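Long-range contacts in taurine dioxygenase (Burkholderia ambifaria, PDB 5VN6), which probably catalyses the iron- and 2-oxoglutarate-dependent oxygenation of taurine: residues Ala20-Val25 with Leu50-Gln55; Trp105-Ser110 with Trp259-Thr264; Ala136-Ala141 with Ala263-Ala268; Val189-Pro194 with Val285-Phe290. All blocks are in the same frame, centred on the assembly; numbering follows the deposited sequence.

Contact 1. Residues Ala20-Val25 with Leu50-Gln55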
loop_
_atom_site.group_PDB
_atom_site.type_symbol
_atom_site.label_atom_id
_atom_site.label_comp_id
_atom_site.label_asym_id
_atom_site.label_seq_id
_atom_site.Cartn_x
_atom_site.Cartn_y
_atom_site.Cartn_z
ATOM N N ALA A 20 2.286 13.032 -9.733
ATOM C CA ALA A 20 3.403 13.891 -10.102
ATOM C C ALA A 20 3.347 15.165 -9.274
ATOM O O ALA A 20 2.261 15.669 -8.969
ATOM C CB ALA A 20 3.389 14.265 -11.587
ATOM N N GLU A 21 4.528 15.677 -8.921
ATOM C CA GLU A 21 4.646 16.947 -8.226
ATOM C C GLU A 21 4.859 18.059 -9.244
ATOM O O GLU A 21 5.620 17.910 -10.206
ATOM C CB GLU A 21 5.798 16.938 -7.200
ATOM C CG GLU A 21 5.936 18.287 -6.482
ATOM C CD GLU A 21 6.909 18.296 -5.296
ATOM O OE1 GLU A 21 7.428 17.227 -4.918
ATOM O OE2 GLU A 21 7.184 19.402 -4.762
ATOM N N LEU A 22 4.167 19.170 -9.029
ATOM C CA LEU A 22 4.318 20.362 -9.844
ATOM C C LEU A 22 5.258 21.312 -9.122
ATOM O O LEU A 22 5.016 21.656 -7.964
ATOM C CB LEU A 22 2.956 21.024 -10.071
ATOM C CG LEU A 22 1.892 20.182 -10.779
ATOM C CD1 LEU A 22 0.709 21.070 -11.174
ATOM C CD2 LEU A 22 2.471 19.476 -11.998
ATOM N N LEU A 23 6.316 21.739 -9.804
ATOM C CA LEU A 23 7.309 22.640 -9.236
ATOM C C LEU A 23 7.328 23.953 -10.009
ATOM O O LEU A 23 7.018 23.998 -11.204
ATOM C CB LEU A 23 8.701 22.010 -9.254
ATOM C CG LEU A 23 8.781 20.691 -8.473
ATOM C CD1 LEU A 23 9.671 19.734 -9.189
ATOM C CD2 LEU A 23 9.313 20.945 -7.077
ATOM N N GLY A 24 7.709 25.023 -9.312
ATOM C CA GLY A 24 7.652 26.349 -9.902
ATOM C C GLY A 24 6.251 26.782 -10.261
ATOM O O GLY A 24 6.064 27.490 -11.254
ATOM N N VAL A 25 5.254 26.361 -9.485
ATOM C CA VAL A 25 3.855 26.638 -9.775
ATOM C C VAL A 25 3.202 27.227 -8.536
ATOM O O VAL A 25 3.222 26.612 -7.464
ATOM C CB VAL A 25 3.091 25.372 -10.205
ATOM C CG1 VAL A 25 1.592 25.623 -10.150
ATOM C CG2 VAL A 25 3.507 24.948 -11.584
ATOM N N LEU A 50 -2.109 15.274 -8.636
ATOM C CA LEU A 50 -1.018 16.242 -8.684
ATOM C C LEU A 50 -0.745 16.773 -7.282
ATOM O O LEU A 50 -1.676 16.997 -6.505
ATOM C CB LEU A 50 -1.336 17.415 -9.635
ATOM C CG LEU A 50 -1.576 17.105 -11.117
ATOM C CD1 LEU A 50 -2.070 18.357 -11.869
ATOM C CD2 LEU A 50 -0.304 16.537 -11.771
ATOM N N PHE A 51 0.534 16.966 -6.964
ATOM C CA PHE A 51 0.965 17.428 -5.653
ATOM C C PHE A 51 1.766 18.716 -5.776
ATOM O O PHE A 51 2.531 18.904 -6.730
ATOM C CB PHE A 51 1.826 16.367 -4.937
ATOM C CG PHE A 51 1.156 15.033 -4.820
ATOM C CD1 PHE A 51 0.142 14.839 -3.907
ATOM C CD2 PHE A 51 1.548 13.966 -5.626
ATOM C CE1 PHE A 51 -0.475 13.624 -3.799
ATOM C CE2 PHE A 51 0.936 12.745 -5.527
ATOM C CZ PHE A 51 -0.084 12.564 -4.612
ATOM N N LEU A 52 1.594 19.598 -4.800
ATOM C CA LEU A 52 2.371 20.825 -4.740
ATOM C C LEU A 52 2.774 21.093 -3.298
ATOM O O LEU A 52 1.997 20.837 -2.374
ATOM C CB LEU A 52 1.580 22.018 -5.291
ATOM C CG LEU A 52 1.166 21.977 -6.766
ATOM C CD1 LEU A 52 -0.182 21.264 -6.981
ATOM C CD2 LEU A 52 1.115 23.382 -7.308
ATOM N N ARG A 53 3.975 21.628 -3.110
ATOM C CA ARG A 53 4.451 22.072 -1.806
ATOM C C ARG A 53 4.325 23.581 -1.696
ATOM O O ARG A 53 4.230 24.290 -2.700
ATOM C CB ARG A 53 5.915 21.676 -1.579
ATOM C CG ARG A 53 6.200 20.173 -1.665
ATOM C CD ARG A 53 5.743 19.449 -0.408
ATOM N NE ARG A 53 6.241 18.073 -0.373
ATOM C CZ ARG A 53 5.707 17.103 0.366
ATOM N NH1 ARG A 53 4.639 17.357 1.122
ATOM N NH2 ARG A 53 6.220 15.877 0.320
ATOM N N ASP A 54 4.309 24.061 -0.451
ATOM C CA ASP A 54 4.455 25.482 -0.140
ATOM C C ASP A 54 3.468 26.345 -0.923
ATOM O O ASP A 54 3.823 27.368 -1.514
ATOM C CB ASP A 54 5.896 25.917 -0.386
ATOM C CG ASP A 54 6.872 25.047 0.349
ATOM O OD1 ASP A 54 6.655 24.847 1.565
ATOM O OD2 ASP A 54 7.810 24.518 -0.289
ATOM N N GLN A 55 2.203 25.937 -0.894
ATOM C CA GLN A 55 1.145 26.705 -1.538
ATOM C C GLN A 55 0.592 27.667 -0.499
ATOM O O GLN A 55 -0.385 27.378 0.199
ATOM C CB GLN A 55 0.077 25.786 -2.114
ATOM C CG GLN A 55 0.551 24.974 -3.314
ATOM C CD GLN A 55 1.156 25.850 -4.392
ATOM O OE1 GLN A 55 0.444 26.599 -5.083
ATOM N NE2 GLN A 55 2.475 25.776 -4.539
HETATM O O HOH W 1 5.827 21.502 -5.361
HETATM O O HOH W 2 8.140 17.029 -2.390
#
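Ala20 and Glu21 pair with Leu50 and Phe51 as parallel neighbours in the mixed sheet of this cupin-type, double-stranded beta-helix fold, a beta-alpha-beta crossover in which a largely helical connection joins two parallel strands. Phe51 is gripped at both ends of its backbone: its N gives a hydrogen bond to Ala20 O (2.9 Å), and its O takes one from Leu22 N (2.8 Å). On one face of the sheet the methyls of Leu22 and Leu50 meet tip to tip, CD1 with CD1 at 3.9 Å and CD2 with CD2. Further on, Leu52 turns CD2 to Val25 CG1, 3.7 Å away, while its CG rests on Leu22 CB. The other face carries Glu21 and Phe51. Glu21 is extended, with CG anti to the backbone N (chi1 179°), which lays OE2 beside Arg53 CG rather than at the guanidinium. Two waters link the polar ends, one joining Glu21 OE2, Leu22 O and Arg53 N, the other Glu21 OE1 and Arg53 NE. Around this shell, Trp249 stacks on the Phe51 ring and Trp135 meets it edge-to-face, while Arg250 O and Ser255 OG bind Arg53 NH1. Beyond the paired strands, Gln55 OE1 accepts from Leu27 N, and its NE2 bridges two carbonyls, reaching Arg53 O at 2.9 Å and Val25 O at 3.1 Å.

Contact 2. Residues Trp105-Ser110 with Trp259-Thr264. With MG (magnesium ion), chain C.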
loop_
_atom_site.group_PDB
_atom_site.type_symbol
_atom_site.label_atom_id
_atom_site.label_comp_id
_atom_site.label_asym_id
_atom_site.label_seq_id
_atom_site.Cartn_x
_atom_site.Cartn_y
_atom_site.Cartn_z
ATOM N N TRP A 105 -9.795 1.847 0.851
ATOM C CA TRP A 105 -9.684 2.155 -0.573
ATOM C C TRP A 105 -11.059 2.565 -1.115
ATOM O O TRP A 105 -11.961 1.736 -1.242
ATOM C CB TRP A 105 -9.095 0.963 -1.323
ATOM C CG TRP A 105 -7.605 0.909 -1.126
ATOM C CD1 TRP A 105 -6.896 -0.020 -0.416
ATOM C CD2 TRP A 105 -6.652 1.873 -1.596
ATOM N NE1 TRP A 105 -5.551 0.291 -0.441
ATOM C CE2 TRP A 105 -5.378 1.448 -1.160
ATOM C CE3 TRP A 105 -6.754 3.048 -2.357
ATOM C CZ2 TRP A 105 -4.215 2.155 -1.453
ATOM C CZ3 TRP A 105 -5.596 3.752 -2.651
ATOM C CH2 TRP A 105 -4.334 3.294 -2.202
ATOM N N HIS A 106 -11.233 3.844 -1.423
ATOM C CA HIS A 106 -12.523 4.312 -1.892
ATOM C C HIS A 106 -12.355 5.381 -2.955
ATOM O O HIS A 106 -11.361 6.114 -2.999
ATOM C CB HIS A 106 -13.391 4.865 -0.732
ATOM C CG HIS A 106 -12.843 6.099 -0.084
ATOM N ND1 HIS A 106 -11.744 6.083 0.755
ATOM C CD2 HIS A 106 -13.255 7.389 -0.138
ATOM C CE1 HIS A 106 -11.497 7.311 1.178
ATOM N NE2 HIS A 106 -12.404 8.121 0.657
ATOM N N SER A 107 -13.359 5.469 -3.807
ATOM C CA SER A 107 -13.550 6.616 -4.676
ATOM C C SER A 107 -14.611 7.494 -4.033
ATOM O O SER A 107 -15.704 7.007 -3.714
ATOM C CB SER A 107 -13.979 6.177 -6.077
ATOM O OG SER A 107 -14.096 7.297 -6.927
ATOM N N ASP A 108 -14.280 8.771 -3.822
ATOM C CA ASP A 108 -15.143 9.666 -3.045
ATOM C C ASP A 108 -16.595 9.636 -3.512
ATOM O O ASP A 108 -16.887 9.824 -4.701
ATOM C CB ASP A 108 -14.607 11.099 -3.111
ATOM C CG ASP A 108 -13.718 11.439 -1.929
ATOM O OD1 ASP A 108 -13.665 10.636 -0.968
ATOM O OD2 ASP A 108 -13.052 12.496 -1.972
ATOM N N ALA A 109 -17.495 9.365 -2.555
ATOM C CA ALA A 109 -18.942 9.492 -2.728
ATOM C C ALA A 109 -19.449 8.759 -3.967
ATOM O O ALA A 109 -20.342 9.235 -4.669
ATOM C CB ALA A 109 -19.366 10.963 -2.769
ATOM N N SER A 110 -18.873 7.591 -4.251
ATOM C CA SER A 110 -19.435 6.763 -5.309
ATOM C C SER A 110 -20.815 6.226 -4.941
ATOM O O SER A 110 -21.493 5.652 -5.804
ATOM C CB SER A 110 -18.458 5.618 -5.643
ATOM O OG SER A 110 -18.405 4.676 -4.585
ATOM N N TRP A 259 -6.780 15.788 -7.294
ATOM C CA TRP A 259 -6.940 14.469 -7.898
ATOM C C TRP A 259 -8.242 14.316 -8.669
ATOM O O TRP A 259 -9.261 14.964 -8.378
ATOM C CB TRP A 259 -6.820 13.331 -6.868
ATOM C CG TRP A 259 -7.935 13.181 -5.870
ATOM C CD1 TRP A 259 -9.041 12.375 -5.974
ATOM C CD2 TRP A 259 -8.000 13.792 -4.572
ATOM N NE1 TRP A 259 -9.810 12.483 -4.828
ATOM C CE2 TRP A 259 -9.187 13.335 -3.952
ATOM C CE3 TRP A 259 -7.174 14.692 -3.882
ATOM C CZ2 TRP A 259 -9.567 13.748 -2.667
ATOM C CZ3 TRP A 259 -7.547 15.096 -2.606
ATOM C CH2 TRP A 259 -8.740 14.624 -2.013
ATOM N N ASP A 260 -8.169 13.427 -9.664
ATOM C CA ASP A 260 -9.284 13.067 -10.533
ATOM C C ASP A 260 -9.982 11.877 -9.887
ATOM O O ASP A 260 -9.521 10.744 -9.987
ATOM C CB ASP A 260 -8.779 12.769 -11.945
ATOM C CG ASP A 260 -9.894 12.295 -12.911
ATOM O OD1 ASP A 260 -11.036 12.011 -12.491
ATOM O OD2 ASP A 260 -9.617 12.225 -14.124
ATOM N N ASN A 261 -11.117 12.142 -9.244
ATOM C CA ASN A 261 -11.814 11.124 -8.469
ATOM C C ASN A 261 -12.431 10.054 -9.357
ATOM O O ASN A 261 -12.724 8.957 -8.879
ATOM C CB ASN A 261 -12.872 11.812 -7.597
ATOM C CG ASN A 261 -13.537 10.869 -6.617
ATOM O OD1 ASN A 261 -12.865 10.219 -5.800
ATOM N ND2 ASN A 261 -14.872 10.836 -6.646
ATOM N N ARG A 262 -12.599 10.347 -10.642
ATOM C CA ARG A 262 -13.198 9.392 -11.557
ATOM C C ARG A 262 -12.242 8.261 -11.876
ATOM O O ARG A 262 -12.677 7.127 -12.105
ATOM C CB ARG A 262 -13.623 10.110 -12.845
ATOM C CG ARG A 262 -14.453 11.338 -12.579
ATOM C CD ARG A 262 -14.500 12.257 -13.793
ATOM N NE ARG A 262 -13.190 12.826 -14.101
ATOM C CZ ARG A 262 -13.003 13.757 -15.026
ATOM N NH1 ARG A 262 -14.046 14.227 -15.717
ATOM N NH2 ARG A 262 -11.789 14.216 -15.257
ATOM N N ALA A 263 -10.943 8.547 -11.900
ATOM C CA ALA A 263 -9.948 7.573 -12.321
ATOM C C ALA A 263 -9.215 6.912 -11.165
ATOM O O ALA A 263 -8.419 6.009 -11.407
ATOM C CB ALA A 263 -8.913 8.239 -13.249
ATOM N N THR A 264 -9.434 7.350 -9.931
ATOM C CA THR A 264 -8.624 6.921 -8.801
ATOM C C THR A 264 -9.479 6.458 -7.628
ATOM O O THR A 264 -10.679 6.733 -7.546
ATOM C CB THR A 264 -7.715 8.059 -8.299
ATOM O OG1 THR A 264 -8.532 9.126 -7.784
ATOM C CG2 THR A 264 -6.846 8.588 -9.426
HETATM MG MG MG C . -12.159 10.481 0.707
#
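Asp108 meets Asn261 at the metal centre of the cupin fold, where His106 and Asp108 supply the HxD part of a facial triad of two histidines and one carboxylate, and His266 completes it. In this crystal the site holds magnesium; the family uses iron. Followed outward, Asp108 begins with CB lying 3.3 Å from Asn261 OD1. Its CG leads to two unlike oxygens: Asp108 OD1 binds the magnesium at 2.3 Å, whereas Asp108 OD2 is turned to the indole of Trp259 and lies in the ring plane at the edge, 3.8 Å from Trp259 CZ2. The carboxylate and the indole are inclined by 54°.

The backbone of Asp108 is held by the amide of Asn261, a second-shell residue that grips both its N and its O. Asn261 CG stands anti to its own backbone N (chi1 -173°), carrying the amide across to the 105-110 loop. There Asn261 OD1 accepts from Asp108 N at 2.8 Å, in plane and on a lone pair, while Asn261 ND2 donates to Asp108 O at 3.0 Å; Pro116 O is a further acceptor for ND2. One residue earlier, Ser107 OG donates to Asn261 O, so side chain and main chain of Asn261 both hold the type II turn from Ser107 to Ser110. Asn261 itself sits in a braced bend: Asp260 OD1 takes Arg262 N in an Asx turn, and Arg262 grips the Asp260 carboxylate side-on. At about a right angle to the Asp108 OD1 bond, the magnesium is bound by His106 NE2 at 2.4 Å.

Contact 3. Residues Ala136-Ala141 with Ala263-Ala268. With MG (magnesium ion), chain C.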
loop_
_atom_site.group_PDB
_atom_site.type_symbol
_atom_site.label_atom_id
_atom_site.label_comp_id
_atom_site.label_asym_id
_atom_site.label_seq_id
_atom_site.Cartn_x
_atom_site.Cartn_y
_atom_site.Cartn_z
ATOM N N ALA A 136 -4.606 5.247 -5.799
ATOM C CA ALA A 136 -4.417 4.103 -6.675
ATOM C C ALA A 136 -5.015 4.418 -8.046
ATOM O O ALA A 136 -6.051 5.084 -8.146
ATOM C CB ALA A 136 -5.061 2.834 -6.091
ATOM N N ASN A 137 -4.341 3.963 -9.096
ATOM C CA ASN A 137 -4.736 4.218 -10.481
ATOM C C ASN A 137 -5.694 3.106 -10.902
ATOM O O ASN A 137 -5.275 1.986 -11.189
ATOM C CB ASN A 137 -3.492 4.282 -11.364
ATOM C CG ASN A 137 -3.803 4.540 -12.829
ATOM O OD1 ASN A 137 -4.901 4.271 -13.316
ATOM N ND2 ASN A 137 -2.816 5.060 -13.546
ATOM N N MET A 138 -6.994 3.397 -10.926
ATOM C CA MET A 138 -7.940 2.349 -11.303
ATOM C C MET A 138 -8.101 2.207 -12.815
ATOM O O MET A 138 -8.833 1.318 -13.261
ATOM C CB MET A 138 -9.300 2.603 -10.639
ATOM C CG MET A 138 -9.201 2.722 -9.123
ATOM S SD MET A 138 -8.228 1.403 -8.316
ATOM C CE MET A 138 -9.298 -0.009 -8.667
ATOM N N VAL A 139 -7.466 3.073 -13.608
ATOM C CA VAL A 139 -7.351 2.834 -15.051
ATOM C C VAL A 139 -6.382 1.681 -15.310
ATOM O O VAL A 139 -6.678 0.726 -16.043
ATOM C CB VAL A 139 -6.896 4.120 -15.769
ATOM C CG1 VAL A 139 -6.528 3.842 -17.257
ATOM C CG2 VAL A 139 -7.966 5.239 -15.648
ATOM N N LEU A 140 -5.213 1.754 -14.683
ATOM C CA LEU A 140 -4.254 0.662 -14.740
ATOM C C LEU A 140 -4.817 -0.619 -14.115
ATOM O O LEU A 140 -4.567 -1.727 -14.613
ATOM C CB LEU A 140 -2.975 1.109 -14.030
ATOM C CG LEU A 140 -1.680 0.396 -14.313
ATOM C CD1 LEU A 140 -1.455 0.404 -15.842
ATOM C CD2 LEU A 140 -0.570 1.140 -13.567
ATOM N N ALA A 141 -5.562 -0.498 -13.012
ATOM C CA ALA A 141 -6.129 -1.700 -12.403
ATOM C C ALA A 141 -7.053 -2.426 -13.374
ATOM O O ALA A 141 -7.046 -3.665 -13.439
ATOM C CB ALA A 141 -6.882 -1.350 -11.122
ATOM N N ALA A 263 -10.943 8.547 -11.900
ATOM C CA ALA A 263 -9.948 7.573 -12.321
ATOM C C ALA A 263 -9.215 6.912 -11.165
ATOM O O ALA A 263 -8.419 6.009 -11.407
ATOM C CB ALA A 263 -8.913 8.239 -13.249
ATOM N N THR A 264 -9.434 7.350 -9.931
ATOM C CA THR A 264 -8.624 6.921 -8.801
ATOM C C THR A 264 -9.479 6.458 -7.628
ATOM O O THR A 264 -10.679 6.733 -7.546
ATOM C CB THR A 264 -7.715 8.059 -8.299
ATOM O OG1 THR A 264 -8.532 9.126 -7.784
ATOM C CG2 THR A 264 -6.846 8.588 -9.426
ATOM N N GLN A 265 -8.820 5.768 -6.702
ATOM C CA GLN A 265 -9.284 5.658 -5.330
ATOM C C GLN A 265 -8.210 6.258 -4.431
ATOM O O GLN A 265 -7.064 6.440 -4.850
ATOM C CB GLN A 265 -9.585 4.195 -4.956
ATOM C CG GLN A 265 -10.545 3.556 -5.935
ATOM C CD GLN A 265 -10.933 2.160 -5.586
ATOM O OE1 GLN A 265 -10.623 1.648 -4.500
ATOM N NE2 GLN A 265 -11.618 1.511 -6.515
ATOM N N HIS A 266 -8.584 6.611 -3.199
ATOM C CA HIS A 266 -7.601 7.091 -2.243
ATOM C C HIS A 266 -7.837 6.437 -0.885
ATOM O O HIS A 266 -8.863 5.791 -0.645
ATOM C CB HIS A 266 -7.600 8.616 -2.131
ATOM C CG HIS A 266 -8.911 9.192 -1.716
ATOM N ND1 HIS A 266 -9.879 9.561 -2.625
ATOM C CD2 HIS A 266 -9.407 9.488 -0.491
ATOM C CE1 HIS A 266 -10.924 10.042 -1.975
ATOM N NE2 HIS A 266 -10.658 10.020 -0.680
ATOM N N TYR A 267 -6.842 6.595 -0.011
ATOM C CA TYR A 267 -6.815 5.968 1.306
ATOM C C TYR A 267 -6.091 6.940 2.221
ATOM O O TYR A 267 -4.919 7.251 1.980
ATOM C CB TYR A 267 -6.091 4.608 1.228
ATOM C CG TYR A 267 -6.177 3.668 2.425
ATOM C CD1 TYR A 267 -6.788 2.433 2.304
ATOM C CD2 TYR A 267 -5.584 3.979 3.646
ATOM C CE1 TYR A 267 -6.838 1.528 3.380
ATOM C CE2 TYR A 267 -5.630 3.070 4.737
ATOM C CZ TYR A 267 -6.256 1.848 4.578
ATOM O OH TYR A 267 -6.336 0.933 5.609
ATOM N N ALA A 268 -6.787 7.449 3.240
ATOM C CA ALA A 268 -6.184 8.325 4.236
ATOM C C ALA A 268 -5.639 7.444 5.360
ATOM O O ALA A 268 -6.407 6.827 6.104
ATOM C CB ALA A 268 -7.196 9.351 4.754
HETATM MG MG MG C . -12.159 10.481 0.707
#
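Ala136 and Gln265 form an antiparallel hydrogen-bonded pair, Ala136 N to Gln265 O at 2.9 Å and Gln265 N to Ala136 O at 3.2 Å, followed by the non-hydrogen-bonded pair of Asn137 and Thr264. A third backbone bond, from Met138 N to Ala263 O (3.0 Å), carries the pairing into the first turn of the helix.

Met138 and Gln265 make the main side-chain contact. The methionine is bent at both chi2 and chi3, folding over the straighter glutamine: Met138 CG packs on Gln265 CG at 3.6 Å, and the methyl Met138 CE comes to 3.5 Å from Gln265 NE2. Gln265 is extended beyond CG, and the methionine packs against an amide whose NE2 is already bonded to Val203 O. On the sheet face of Asn137 and Thr264, the threonine presents CB to Ala136 O. Nearby, Val139 CG2 touches Ala263 CB.

The three-stranded antiparallel sheet to which these strands belong is part of the cupin core, and here its central strand runs directly into a helix. Asn137 is the N-cap of that helix: Asn137 OD1 takes Leu140 N at 2.9 Å from above the amide plane and, weakly, Val139 N. Its ND2 donates to Ala17 O. Past Gln265, on the edge strand 264-268, His266 points away from 136-141 and binds the magnesium through NE2 at 2.1 Å. Tyr267 extends to the second subunit, where its OH hydrogen-bonds Glu244 of that chain.

Contact 4. Residues Val189-Pro194 with Val285-Phe290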
loop_
_atom_site.group_PDB
_atom_site.type_symbol
_atom_site.label_atom_id
_atom_site.label_comp_id
_atom_site.label_asym_id
_atom_site.label_seq_id
_atom_site.Cartn_x
_atom_site.Cartn_y
_atom_site.Cartn_z
ATOM N N VAL A 189 -19.685 -1.366 -13.406
ATOM C CA VAL A 189 -18.461 -1.900 -12.814
ATOM C C VAL A 189 -17.249 -1.461 -13.622
ATOM O O VAL A 189 -16.181 -1.175 -13.065
ATOM C CB VAL A 189 -18.556 -3.432 -12.710
ATOM C CG1 VAL A 189 -17.185 -4.049 -12.409
ATOM C CG2 VAL A 189 -19.582 -3.831 -11.640
ATOM N N VAL A 190 -17.396 -1.386 -14.940
ATOM C CA VAL A 190 -16.368 -0.863 -15.831
ATOM C C VAL A 190 -16.851 0.506 -16.269
ATOM O O VAL A 190 -17.814 0.610 -17.039
ATOM C CB VAL A 190 -16.141 -1.777 -17.041
ATOM C CG1 VAL A 190 -15.035 -1.228 -17.934
ATOM C CG2 VAL A 190 -15.861 -3.185 -16.588
ATOM N N ARG A 191 -16.228 1.564 -15.751
ATOM C CA ARG A 191 -16.647 2.922 -16.068
ATOM C C ARG A 191 -15.772 3.502 -17.168
ATOM O O ARG A 191 -14.550 3.329 -17.171
ATOM C CB ARG A 191 -16.602 3.829 -14.835
ATOM C CG ARG A 191 -16.986 5.268 -15.122
ATOM C CD ARG A 191 -16.769 6.166 -13.907
ATOM N NE ARG A 191 -17.239 7.528 -14.151
ATOM C CZ ARG A 191 -17.311 8.485 -13.228
ATOM N NH1 ARG A 191 -16.940 8.232 -11.979
ATOM N NH2 ARG A 191 -17.767 9.695 -13.555
ATOM N N THR A 192 -16.410 4.188 -18.105
ATOM C CA THR A 192 -15.712 4.895 -19.172
ATOM C C THR A 192 -15.437 6.310 -18.691
ATOM O O THR A 192 -16.381 7.068 -18.414
ATOM C CB THR A 192 -16.545 4.932 -20.462
ATOM O OG1 THR A 192 -16.716 3.602 -20.977
ATOM C CG2 THR A 192 -15.852 5.799 -21.517
ATOM N N HIS A 193 -14.159 6.666 -18.595
ATOM C CA HIS A 193 -13.802 8.007 -18.172
ATOM C C HIS A 193 -14.350 9.015 -19.178
ATOM O O HIS A 193 -14.073 8.895 -20.381
ATOM C CB HIS A 193 -12.286 8.145 -18.065
ATOM C CG HIS A 193 -11.836 9.418 -17.428
ATOM N ND1 HIS A 193 -11.968 10.647 -18.040
ATOM C CD2 HIS A 193 -11.242 9.654 -16.232
ATOM C CE1 HIS A 193 -11.476 11.586 -17.249
ATOM N NE2 HIS A 193 -11.027 11.009 -16.145
ATOM N N PRO A 194 -15.092 10.030 -18.731
ATOM C CA PRO A 194 -15.782 10.909 -19.700
ATOM C C PRO A 194 -14.853 11.820 -20.506
ATOM O O PRO A 194 -15.230 12.229 -21.614
ATOM C CB PRO A 194 -16.759 11.708 -18.823
ATOM C CG PRO A 194 -16.129 11.683 -17.433
ATOM C CD PRO A 194 -15.375 10.387 -17.327
ATOM N N VAL A 285 -18.034 19.155 -8.674
ATOM C CA VAL A 285 -19.185 18.352 -9.069
ATOM C C VAL A 285 -18.817 17.462 -10.250
ATOM O O VAL A 285 -18.165 17.906 -11.206
ATOM C CB VAL A 285 -20.384 19.259 -9.402
ATOM C CG1 VAL A 285 -21.545 18.437 -9.947
ATOM C CG2 VAL A 285 -20.831 20.038 -8.172
ATOM N N GLY A 286 -19.202 16.187 -10.162
ATOM C CA GLY A 286 -19.075 15.237 -11.243
ATOM C C GLY A 286 -20.442 14.903 -11.826
ATOM O O GLY A 286 -21.480 15.336 -11.334
ATOM N N ASP A 287 -20.422 14.101 -12.887
ATOM C CA ASP A 287 -21.648 13.744 -13.594
ATOM C C ASP A 287 -22.014 12.277 -13.351
ATOM O O ASP A 287 -21.410 11.594 -12.519
ATOM C CB ASP A 287 -21.478 14.056 -15.079
ATOM C CG ASP A 287 -20.289 13.334 -15.687
ATOM O OD1 ASP A 287 -19.298 13.085 -14.952
ATOM O OD2 ASP A 287 -20.339 13.017 -16.897
ATOM N N VAL A 288 -22.988 11.781 -14.109
ATOM C CA VAL A 288 -23.467 10.405 -13.943
ATOM C C VAL A 288 -22.436 9.444 -14.536
ATOM O O VAL A 288 -22.060 9.598 -15.707
ATOM C CB VAL A 288 -24.824 10.228 -14.610
ATOM C CG1 VAL A 288 -25.163 8.753 -14.748
ATOM C CG2 VAL A 288 -25.914 10.976 -13.828
ATOM N N PRO A 289 -21.959 8.464 -13.779
ATOM C CA PRO A 289 -21.022 7.485 -14.348
ATOM C C PRO A 289 -21.700 6.567 -15.358
ATOM O O PRO A 289 -22.796 6.056 -15.125
ATOM C CB PRO A 289 -20.541 6.694 -13.121
ATOM C CG PRO A 289 -20.727 7.622 -11.967
ATOM C CD PRO A 289 -21.969 8.435 -12.307
ATOM N N PHE A 290 -21.021 6.338 -16.477
ATOM C CA PHE A 290 -21.484 5.407 -17.507
ATOM C C PHE A 290 -20.319 4.497 -17.919
ATOM O O PHE A 290 -19.159 4.787 -17.614
ATOM C CB PHE A 290 -22.064 6.170 -18.714
ATOM C CG PHE A 290 -21.101 7.152 -19.326
ATOM C CD1 PHE A 290 -20.174 6.746 -20.277
ATOM C CD2 PHE A 290 -21.105 8.485 -18.923
ATOM C CE1 PHE A 290 -19.280 7.660 -20.837
ATOM C CE2 PHE A 290 -20.211 9.393 -19.462
ATOM C CZ PHE A 290 -19.289 8.974 -20.422
ATOM O OXT PHE A 290 -20.482 3.449 -18.543
HETATM O O HOH W 3 -18.288 2.033 -19.501
HETATM O O HOH W 4 -18.816 11.392 -11.597
HETATM O O HOH W 5 -18.353 7.860 -16.764
HETATM O O HOH W 6 -19.342 10.297 -15.941
#
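The C-terminal tail of the chain lies along strand 185-192, joined to it by one direct hydrogen bond: Thr192 N to Phe290 O, at 2.9 Å, in the carbonyl plane and on a lone pair. The second oxygen of the terminal carboxylate, OXT, is reached through a water that donates to it and to Val190 O and accepts from Thr192 OG1.

Arg191 carries much of the side-chain contact, together with the Phe290 ring. Arg191 CG is anti to the backbone N (chi1 178°) and the chain stays extended to NE, running alongside the tail, which puts Arg191 CG 3.3 Å from Phe290 O and brings one face of the guanidinium against Pro289. Pro289 CB sits over that face, 3.6 Å from Arg191 NE and displaced toward the rim of the flat group. Tyr202 makes a cation-pi contact with the same arginine. At the edge, in the guanidinium plane, Asp287 OD1 is a long salt-bridge partner of Arg191 NH2, at 4.0 Å.

Strand 185-192 is a member of a four-stranded antiparallel sheet, and the tail, which follows strand 278-284 of the seven-stranded sheet, thus ties two sheets of the fold together. Much of the join is water-mediated. Three more waters take part: one accepts from Arg191 NH2 and donates to Asp287 O, another links NH2 to Val288 O, and the last is shared by Arg191 NE, Phe290 N and Thr192 O. The Phe290 ring folds back over the strand, CE1 against Thr192 CB at 3.9 Å and CZ against Pro194 CB at 4.1 Å.

Contacts 2 and 3 share Ala263 and Thr264, and their centres lie about 7 Å apart; between them they provide all three protein ligands of the magnesium. They also meet directly, His266 N probably bonding to His106 O at 2.8 Å. Contact 4, centred about 11 Å from the centre of contact 2, joins it through a probable hydrogen bond between Asp260 OD2 and His193 NE2 (2.7 Å), which links the Asp260-Arg262 bend to the residues just after strand 185-192, along which the C-terminal tail lies. Contact 1 stands apart, its centre about 21 Å from that of contact 2, yet strands 49-52 and 256-260 are neighbours in one sheet, and the Phe51 side chain is about 13 Å from the magnesium.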